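Local coordinates for protein probable zinc protease PqqL (Escherichia coli, PDB 6OFT) that probably acts as a periplasmic zinc metalloprotease of the M16 family, of which this chain is the first half, at residues P4-G12 and R19-H27; N33-G41 and R379-L390. One frame throughout, in Å; residues are numbered along the deposited sequence.

How the contacts relate
Both contacts build on one six-stranded mixed sheet of the M16 fold. Contact 1 is the hairpin of strands 10-13 and 19-24 at one edge of it, with 10-13 as the outer strand. Contact 2 lays helix 378-391 on strand 31-38, which follows the hairpin in sequence. Their centres lie about 12 Å apart, and helix 378-391 of contact 2 also packs against contact 1. Met21 SD is 3.6 Å from Ser389 CB, and Leu9 CD1 is 3.7 Å from Leu385 CD1. Arg19 NH2 lies 3.7 Å from His39 CD2. Contact 2 is the one nearer the predicted catalytic centre: the side chain of Gln37 is about 11 Å from that of Glu57, the predicted proton acceptor. Contact 1 lies away from that site.

Contact 1 (P4-G12 and R19-H27); sequences PQDEKLITG and RYMIYPHAH. With PO4 (phosphate ion), chain D.
An antiparallel beta hairpin, strands 10-13 and 19-24, lies at one edge of the six-stranded M16 sheet, with 10-13 as the outer strand. Ile10 and Ile22 are a hydrogen-bonded pair, joined by two backbone hydrogen bonds, and Gly12 and Tyr20 are the next such pair. Thr11 and Met21, between them, are a non-hydrogen-bonded pair. Their side chains lie side by side and point the same way, with Thr11 CG2 3.7 Å from Met21 CE. On the other face, Ile10 CB meets Ile22 CB at 4.0 Å, and helix 209-220 packs on Ile22 and Tyr20.

The Tyr20 ring leans across to the neighbouring strand and lies over Gly12. Its CG stands between the backbone N and the carbonyl carbon (chi1 50°), which puts the ring face against Gly12. Gly12 CA sits 4.0 Å from the ring centroid in a CH-pi contact. With an alanine in place of Tyr20, Gly12 would probably lose the ring over its backbone, and a gap would be likely to open toward Leu213.

Beyond the paired strands, a type I turn from Asp6 to Leu9 brings Asp6 to Tyr23. The carboxylate and ring planes stand 76° apart. Tyr23 OH donates to Asp6 OD1 at 2.6 Å, from above the carboxylate plane, and also bonds to Arg376. Asp6 OD2 takes Lys8 N in an Asx turn, so both carboxylate oxygens are held. A phosphate ion, probably from the crystallisation liquor, lies near Lys8 and is also bound by Gln373 and Arg376. His25 ND1 donates to its O1 at 2.6 Å, in the plane of the imidazole.

Contact 2 (N33-G41 and R379-L390); sequences NLWLQIHTG and RMLTSRLASSSL
Trp35 and Thr382 meet where helix 378-391 packs on one face of the M16 beta sheet, along strand 31-38. The helix segment runs 28° from the strand direction, with the axes 10.2 Å apart at closest approach. Alternate strand residues Asn33, Trp35 and Gln37 point toward it.

The Trp35 indole offers one face to Thr382. The methyl CG2 sits over the six-membered ring, 3.5 Å from its centroid, in a CH-pi contact. Two other helix residues meet the ring at its edge: Ala386 CB lies 3.7 Å from CZ3, and Ser383 OG lies near CH2. The Arg379 guanidinium reaches CZ2 with NH1, its plane turned 47° from the indole.

Thr382 uses its two branches differently. CG2 is anti to the backbone N and faces the indole, while OG1 turns to Asn33. Asn33 ND2 donates to OG1 at 2.9 Å, slightly tilted from the amide plane. The same OG1 is also hydrogen-bonded to Leu378 O, and Asn33 OD1 to Ser101, so the buried amide is held at both ends.

Gln37 extends toward the helix (chi1 171°, CG anti to the backbone N) and bonds through both ends of its amide. OE1 accepts from Ser389 OG at 2.6 Å, in the carbonyl plane. NE2 donates to Ala386 O at 3.0 Å and also bonds to Glu95. Ala386 O thus takes two donors, Gln37 NE2 and the helical Leu390 N, from opposite faces of its plane. His39 turns its edge to Ser389 O, and its NE2 bonds to Thr200 OG1. A water in the plane of the imidazole links His39 ND1 to Leu390 O, 2.8 Å from each atom.

Contact 1 (P4-G12 and R19-H27)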
# COMPACT_ATOMS: atom_id res chain seq x y z
N PRO A 4 -15.54 15.44 -4.83
CA PRO A 4 -15.01 15.81 -6.16
C PRO A 4 -13.53 15.46 -6.31
O PRO A 4 -12.79 15.44 -5.32
CB PRO A 4 -15.21 17.34 -6.20
CG PRO A 4 -15.08 17.77 -4.76
CD PRO A 4 -15.67 16.62 -3.95
N GLN A 5 -13.11 15.16 -7.55
CA GLN A 5 -11.70 14.89 -7.82
C GLN A 5 -11.04 16.23 -8.16
O GLN A 5 -11.73 17.19 -8.52
CB GLN A 5 -11.50 13.82 -8.94
CG GLN A 5 -11.98 14.25 -10.34
CD GLN A 5 -11.80 13.21 -11.43
OE1 GLN A 5 -11.83 11.98 -11.21
NE2 GLN A 5 -11.64 13.69 -12.67
N ASP A 6 -9.71 16.30 -7.99
CA ASP A 6 -8.89 17.47 -8.27
C ASP A 6 -9.26 18.05 -9.62
O ASP A 6 -9.26 17.36 -10.65
CB ASP A 6 -7.40 17.07 -8.24
CG ASP A 6 -6.39 18.20 -8.36
OD1 ASP A 6 -5.32 18.10 -7.75
OD2 ASP A 6 -6.68 19.19 -9.06
N GLU A 7 -9.61 19.31 -9.59
CA GLU A 7 -9.99 20.20 -10.66
C GLU A 7 -9.06 20.08 -11.90
O GLU A 7 -9.55 20.12 -13.04
CB GLU A 7 -9.87 21.59 -10.04
CG GLU A 7 -10.52 22.66 -10.80
CD GLU A 7 -9.51 23.48 -11.55
OE1 GLU A 7 -8.42 23.80 -11.02
OE2 GLU A 7 -9.84 23.81 -12.69
N LYS A 8 -7.73 19.95 -11.67
CA LYS A 8 -6.68 19.82 -12.69
C LYS A 8 -6.56 18.40 -13.29
O LYS A 8 -5.86 18.21 -14.30
CB LYS A 8 -5.32 20.27 -12.13
CG LYS A 8 -5.26 21.74 -11.70
CD LYS A 8 -3.83 22.24 -11.70
CE LYS A 8 -3.25 22.45 -10.32
NZ LYS A 8 -3.72 23.71 -9.71
N LEU A 9 -7.19 17.39 -12.66
CA LEU A 9 -7.12 16.02 -13.14
C LEU A 9 -8.02 15.81 -14.37
O LEU A 9 -9.19 16.21 -14.37
CB LEU A 9 -7.47 15.00 -12.03
CG LEU A 9 -7.41 13.52 -12.41
CD1 LEU A 9 -5.98 13.06 -12.69
CD2 LEU A 9 -8.04 12.67 -11.31
N ILE A 10 -7.46 15.17 -15.40
CA ILE A 10 -8.20 14.88 -16.63
C ILE A 10 -8.43 13.37 -16.67
O ILE A 10 -7.46 12.62 -16.65
CB ILE A 10 -7.40 15.41 -17.85
CG1 ILE A 10 -7.28 16.94 -17.81
CG2 ILE A 10 -8.01 14.94 -19.17
CD1 ILE A 10 -6.05 17.47 -18.48
N THR A 11 -9.69 12.93 -16.65
CA THR A 11 -10.05 11.51 -16.69
C THR A 11 -10.99 11.24 -17.84
O THR A 11 -11.75 12.12 -18.25
CB THR A 11 -10.67 11.00 -15.37
OG1 THR A 11 -11.83 11.77 -15.05
CG2 THR A 11 -9.70 11.01 -14.22
N GLY A 12 -10.98 10.01 -18.32
CA GLY A 12 -11.84 9.61 -19.42
C GLY A 12 -11.52 8.23 -19.92
O GLY A 12 -10.66 7.54 -19.38
N ARG A 19 -9.02 3.36 -19.97
CA ARG A 19 -9.20 4.57 -19.18
C ARG A 19 -7.89 5.34 -19.14
O ARG A 19 -6.83 4.74 -19.30
CB ARG A 19 -9.65 4.23 -17.75
CG ARG A 19 -11.13 3.81 -17.60
CD ARG A 19 -11.36 3.19 -16.22
NE ARG A 19 -11.00 1.77 -16.21
CZ ARG A 19 -10.96 0.98 -15.14
NH1 ARG A 19 -11.22 1.47 -13.93
NH2 ARG A 19 -10.64 -0.30 -15.26
N TYR A 20 -7.96 6.65 -18.93
CA TYR A 20 -6.74 7.46 -18.81
C TYR A 20 -6.91 8.50 -17.72
O TYR A 20 -8.04 8.89 -17.41
CB TYR A 20 -6.31 8.10 -20.14
CG TYR A 20 -7.42 8.84 -20.87
CD1 TYR A 20 -7.72 10.16 -20.57
CD2 TYR A 20 -8.14 8.22 -21.88
CE1 TYR A 20 -8.77 10.83 -21.21
CE2 TYR A 20 -9.16 8.89 -22.56
CZ TYR A 20 -9.47 10.20 -22.22
OH TYR A 20 -10.46 10.85 -22.91
N MET A 21 -5.79 8.91 -17.12
CA MET A 21 -5.74 9.92 -16.07
C MET A 21 -4.53 10.76 -16.35
O MET A 21 -3.42 10.22 -16.49
CB MET A 21 -5.62 9.29 -14.67
CG MET A 21 -6.69 8.28 -14.36
SD MET A 21 -6.57 7.78 -12.64
CE MET A 21 -8.12 8.41 -12.04
N ILE A 22 -4.75 12.06 -16.52
CA ILE A 22 -3.68 13.02 -16.82
C ILE A 22 -3.65 14.09 -15.74
O ILE A 22 -4.67 14.70 -15.42
CB ILE A 22 -3.83 13.64 -18.24
CG1 ILE A 22 -3.83 12.54 -19.34
CG2 ILE A 22 -2.72 14.71 -18.49
CD1 ILE A 22 -4.52 12.98 -20.60
N TYR A 23 -2.45 14.35 -15.20
CA TYR A 23 -2.27 15.35 -14.17
C TYR A 23 -1.04 16.18 -14.46
O TYR A 23 0.05 15.61 -14.56
CB TYR A 23 -2.20 14.71 -12.77
CG TYR A 23 -2.40 15.73 -11.67
CD1 TYR A 23 -3.68 16.10 -11.26
CD2 TYR A 23 -1.32 16.37 -11.07
CE1 TYR A 23 -3.88 17.09 -10.29
CE2 TYR A 23 -1.50 17.35 -10.09
CZ TYR A 23 -2.78 17.70 -9.70
OH TYR A 23 -2.97 18.66 -8.73
N PRO A 24 -1.18 17.53 -14.59
CA PRO A 24 0.01 18.36 -14.86
C PRO A 24 0.86 18.55 -13.63
O PRO A 24 0.33 18.69 -12.53
CB PRO A 24 -0.59 19.69 -15.34
CG PRO A 24 -1.95 19.74 -14.70
CD PRO A 24 -2.42 18.35 -14.50
N HIS A 25 2.19 18.56 -13.80
CA HIS A 25 3.15 18.78 -12.71
C HIS A 25 4.47 19.25 -13.30
O HIS A 25 4.90 18.72 -14.31
CB HIS A 25 3.32 17.54 -11.82
CG HIS A 25 3.90 17.88 -10.47
ND1 HIS A 25 3.24 18.73 -9.61
CD2 HIS A 25 5.06 17.49 -9.89
CE1 HIS A 25 4.00 18.82 -8.53
NE2 HIS A 25 5.11 18.11 -8.66
N ALA A 26 5.11 20.24 -12.70
CA ALA A 26 6.37 20.77 -13.25
C ALA A 26 7.50 20.80 -12.21
O ALA A 26 8.26 21.76 -12.13
CB ALA A 26 6.14 22.16 -13.85
N HIS A 27 7.59 19.73 -11.41
CA HIS A 27 8.62 19.55 -10.39
C HIS A 27 9.01 18.04 -10.38
O HIS A 27 8.29 17.24 -9.77
CB HIS A 27 8.14 20.05 -9.02
CG HIS A 27 9.20 20.07 -7.96
ND1 HIS A 27 9.25 19.11 -6.97
CD2 HIS A 27 10.22 20.94 -7.78
CE1 HIS A 27 10.27 19.43 -6.20
NE2 HIS A 27 10.90 20.51 -6.66
P PO4 D . 0.53 21.25 -9.89
O1 PO4 D . 0.93 19.93 -9.21
O2 PO4 D . -0.22 22.17 -8.81
O3 PO4 D . 1.81 22.03 -10.45
O4 PO4 D . -0.47 20.90 -11.09

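Contact 2 (N33-G41 and R379-L390)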
# COMPACT_ATOMS: atom_id res chain seq x y z
N ASN A 33 5.89 11.07 -16.09
CA ASN A 33 5.74 9.67 -15.72
C ASN A 33 4.63 9.14 -16.59
O ASN A 33 3.59 9.79 -16.75
CB ASN A 33 5.39 9.51 -14.25
CG ASN A 33 6.57 9.57 -13.32
OD1 ASN A 33 7.73 9.63 -13.74
ND2 ASN A 33 6.29 9.59 -12.04
N LEU A 34 4.90 8.00 -17.23
CA LEU A 34 3.94 7.30 -18.07
C LEU A 34 3.83 5.92 -17.47
O LEU A 34 4.82 5.18 -17.43
CB LEU A 34 4.40 7.23 -19.55
CG LEU A 34 4.71 8.55 -20.27
CD1 LEU A 34 5.26 8.27 -21.66
CD2 LEU A 34 3.47 9.46 -20.38
N TRP A 35 2.66 5.61 -16.87
CA TRP A 35 2.43 4.33 -16.22
C TRP A 35 1.24 3.63 -16.84
O TRP A 35 0.17 4.23 -16.95
CB TRP A 35 2.12 4.49 -14.71
CG TRP A 35 3.25 4.91 -13.79
CD1 TRP A 35 4.44 5.50 -14.13
CD2 TRP A 35 3.21 4.88 -12.36
NE1 TRP A 35 5.18 5.76 -13.00
CE2 TRP A 35 4.44 5.40 -11.90
CE3 TRP A 35 2.25 4.46 -11.42
CZ2 TRP A 35 4.73 5.55 -10.53
CZ3 TRP A 35 2.55 4.56 -10.06
CH2 TRP A 35 3.78 5.09 -9.63
N LEU A 36 1.41 2.34 -17.18
CA LEU A 36 0.33 1.51 -17.66
C LEU A 36 -0.08 0.61 -16.49
O LEU A 36 0.73 -0.20 -15.99
CB LEU A 36 0.71 0.68 -18.90
CG LEU A 36 -0.36 -0.34 -19.36
CD1 LEU A 36 -1.69 0.37 -19.80
CD2 LEU A 36 0.19 -1.28 -20.46
N GLN A 37 -1.33 0.75 -16.05
CA GLN A 37 -1.86 0.02 -14.92
C GLN A 37 -2.88 -1.04 -15.33
O GLN A 37 -3.94 -0.72 -15.84
CB GLN A 37 -2.45 1.03 -13.89
CG GLN A 37 -3.23 0.41 -12.72
CD GLN A 37 -3.91 1.48 -11.94
OE1 GLN A 37 -4.78 2.20 -12.44
NE2 GLN A 37 -3.52 1.64 -10.69
N ILE A 38 -2.53 -2.31 -15.07
CA ILE A 38 -3.41 -3.45 -15.33
C ILE A 38 -4.11 -3.67 -14.01
O ILE A 38 -3.44 -3.88 -13.01
CB ILE A 38 -2.64 -4.73 -15.79
CG1 ILE A 38 -1.52 -4.43 -16.85
CG2 ILE A 38 -3.60 -5.84 -16.25
CD1 ILE A 38 -1.90 -3.75 -18.17
N HIS A 39 -5.45 -3.67 -14.00
CA HIS A 39 -6.22 -3.81 -12.76
C HIS A 39 -6.34 -5.26 -12.29
O HIS A 39 -7.38 -5.65 -11.71
CB HIS A 39 -7.59 -3.14 -12.89
CG HIS A 39 -7.51 -1.65 -13.06
ND1 HIS A 39 -7.79 -0.79 -12.01
CD2 HIS A 39 -7.18 -0.91 -14.15
CE1 HIS A 39 -7.64 0.43 -12.49
NE2 HIS A 39 -7.27 0.41 -13.78
N THR A 40 -5.28 -6.06 -12.54
CA THR A 40 -5.20 -7.48 -12.17
C THR A 40 -3.78 -7.78 -11.72
O THR A 40 -2.81 -7.42 -12.41
CB THR A 40 -5.56 -8.39 -13.37
OG1 THR A 40 -6.88 -8.11 -13.82
CG2 THR A 40 -5.42 -9.89 -13.04
N GLY A 41 -3.69 -8.44 -10.57
CA GLY A 41 -2.47 -8.95 -9.96
C GLY A 41 -2.57 -10.44 -9.68
O GLY A 41 -3.28 -11.16 -10.39
N ARG A 379 7.06 11.22 -8.13
CA ARG A 379 6.86 9.79 -7.86
C ARG A 379 5.68 9.55 -6.88
O ARG A 379 4.78 8.76 -7.19
CB ARG A 379 8.17 9.17 -7.34
CG ARG A 379 8.01 7.74 -6.82
CD ARG A 379 9.15 6.82 -7.18
NE ARG A 379 8.67 5.43 -7.25
CZ ARG A 379 8.28 4.82 -8.36
NH1 ARG A 379 8.36 5.44 -9.53
NH2 ARG A 379 7.85 3.56 -8.32
N MET A 380 5.69 10.23 -5.71
CA MET A 380 4.67 10.12 -4.67
C MET A 380 3.29 10.55 -5.20
O MET A 380 2.30 9.90 -4.92
CB MET A 380 5.07 10.94 -3.43
CG MET A 380 4.06 10.87 -2.28
SD MET A 380 3.60 9.18 -1.77
CE MET A 380 5.22 8.54 -1.18
N LEU A 381 3.24 11.63 -5.98
CA LEU A 381 2.01 12.12 -6.60
C LEU A 381 1.49 11.10 -7.63
O LEU A 381 0.28 10.81 -7.65
CB LEU A 381 2.29 13.50 -7.24
CG LEU A 381 1.15 14.15 -8.02
CD1 LEU A 381 -0.07 14.42 -7.14
CD2 LEU A 381 1.62 15.44 -8.67
N THR A 382 2.39 10.50 -8.44
CA THR A 382 1.99 9.48 -9.43
C THR A 382 1.41 8.24 -8.71
O THR A 382 0.39 7.69 -9.14
CB THR A 382 3.12 9.11 -10.41
OG1 THR A 382 3.75 10.30 -10.87
CG2 THR A 382 2.62 8.31 -11.62
N SER A 383 2.05 7.85 -7.58
CA SER A 383 1.62 6.70 -6.76
C SER A 383 0.23 6.92 -6.16
O SER A 383 -0.59 6.01 -6.21
CB SER A 383 2.64 6.39 -5.66
OG SER A 383 3.90 6.11 -6.24
N ARG A 384 -0.03 8.14 -5.61
CA ARG A 384 -1.33 8.48 -5.02
C ARG A 384 -2.44 8.40 -6.07
O ARG A 384 -3.52 7.89 -5.79
CB ARG A 384 -1.28 9.88 -4.34
CG ARG A 384 -2.61 10.27 -3.68
CD ARG A 384 -2.50 11.38 -2.62
NE ARG A 384 -2.60 12.73 -3.18
CZ ARG A 384 -3.75 13.38 -3.37
NH1 ARG A 384 -4.91 12.80 -3.10
NH2 ARG A 384 -3.74 14.62 -3.86
N LEU A 385 -2.17 8.90 -7.30
CA LEU A 385 -3.14 8.84 -8.40
C LEU A 385 -3.38 7.38 -8.84
O LEU A 385 -4.53 6.98 -9.08
CB LEU A 385 -2.67 9.73 -9.58
CG LEU A 385 -3.66 9.88 -10.74
CD1 LEU A 385 -4.99 10.47 -10.27
CD2 LEU A 385 -3.06 10.71 -11.88
N ALA A 386 -2.31 6.57 -8.89
CA ALA A 386 -2.42 5.14 -9.22
C ALA A 386 -3.30 4.42 -8.18
O ALA A 386 -4.13 3.58 -8.53
CB ALA A 386 -1.04 4.50 -9.29
N SER A 387 -3.13 4.78 -6.90
CA SER A 387 -3.90 4.23 -5.78
C SER A 387 -5.38 4.60 -5.90
O SER A 387 -6.25 3.76 -5.67
CB SER A 387 -3.33 4.75 -4.46
OG SER A 387 -3.83 3.98 -3.39
N SER A 388 -5.69 5.87 -6.27
CA SER A 388 -7.08 6.33 -6.45
C SER A 388 -7.73 5.55 -7.58
O SER A 388 -8.88 5.13 -7.47
CB SER A 388 -7.12 7.82 -6.76
OG SER A 388 -6.46 8.52 -5.72
N SER A 389 -6.97 5.32 -8.64
CA SER A 389 -7.40 4.55 -9.81
C SER A 389 -7.70 3.09 -9.45
O SER A 389 -8.74 2.55 -9.86
CB SER A 389 -6.34 4.62 -10.90
OG SER A 389 -6.76 3.89 -12.04
N LEU A 390 -6.80 2.47 -8.67
CA LEU A 390 -6.98 1.07 -8.26
C LEU A 390 -8.24 0.88 -7.38
O LEU A 390 -8.99 -0.08 -7.56
CB LEU A 390 -5.72 0.61 -7.52
CG LEU A 390 -5.73 -0.81 -6.96
CD1 LEU A 390 -5.44 -1.83 -8.04
CD2 LEU A 390 -4.74 -0.96 -5.81
O HOH W 1 -9.03 -1.88 -9.74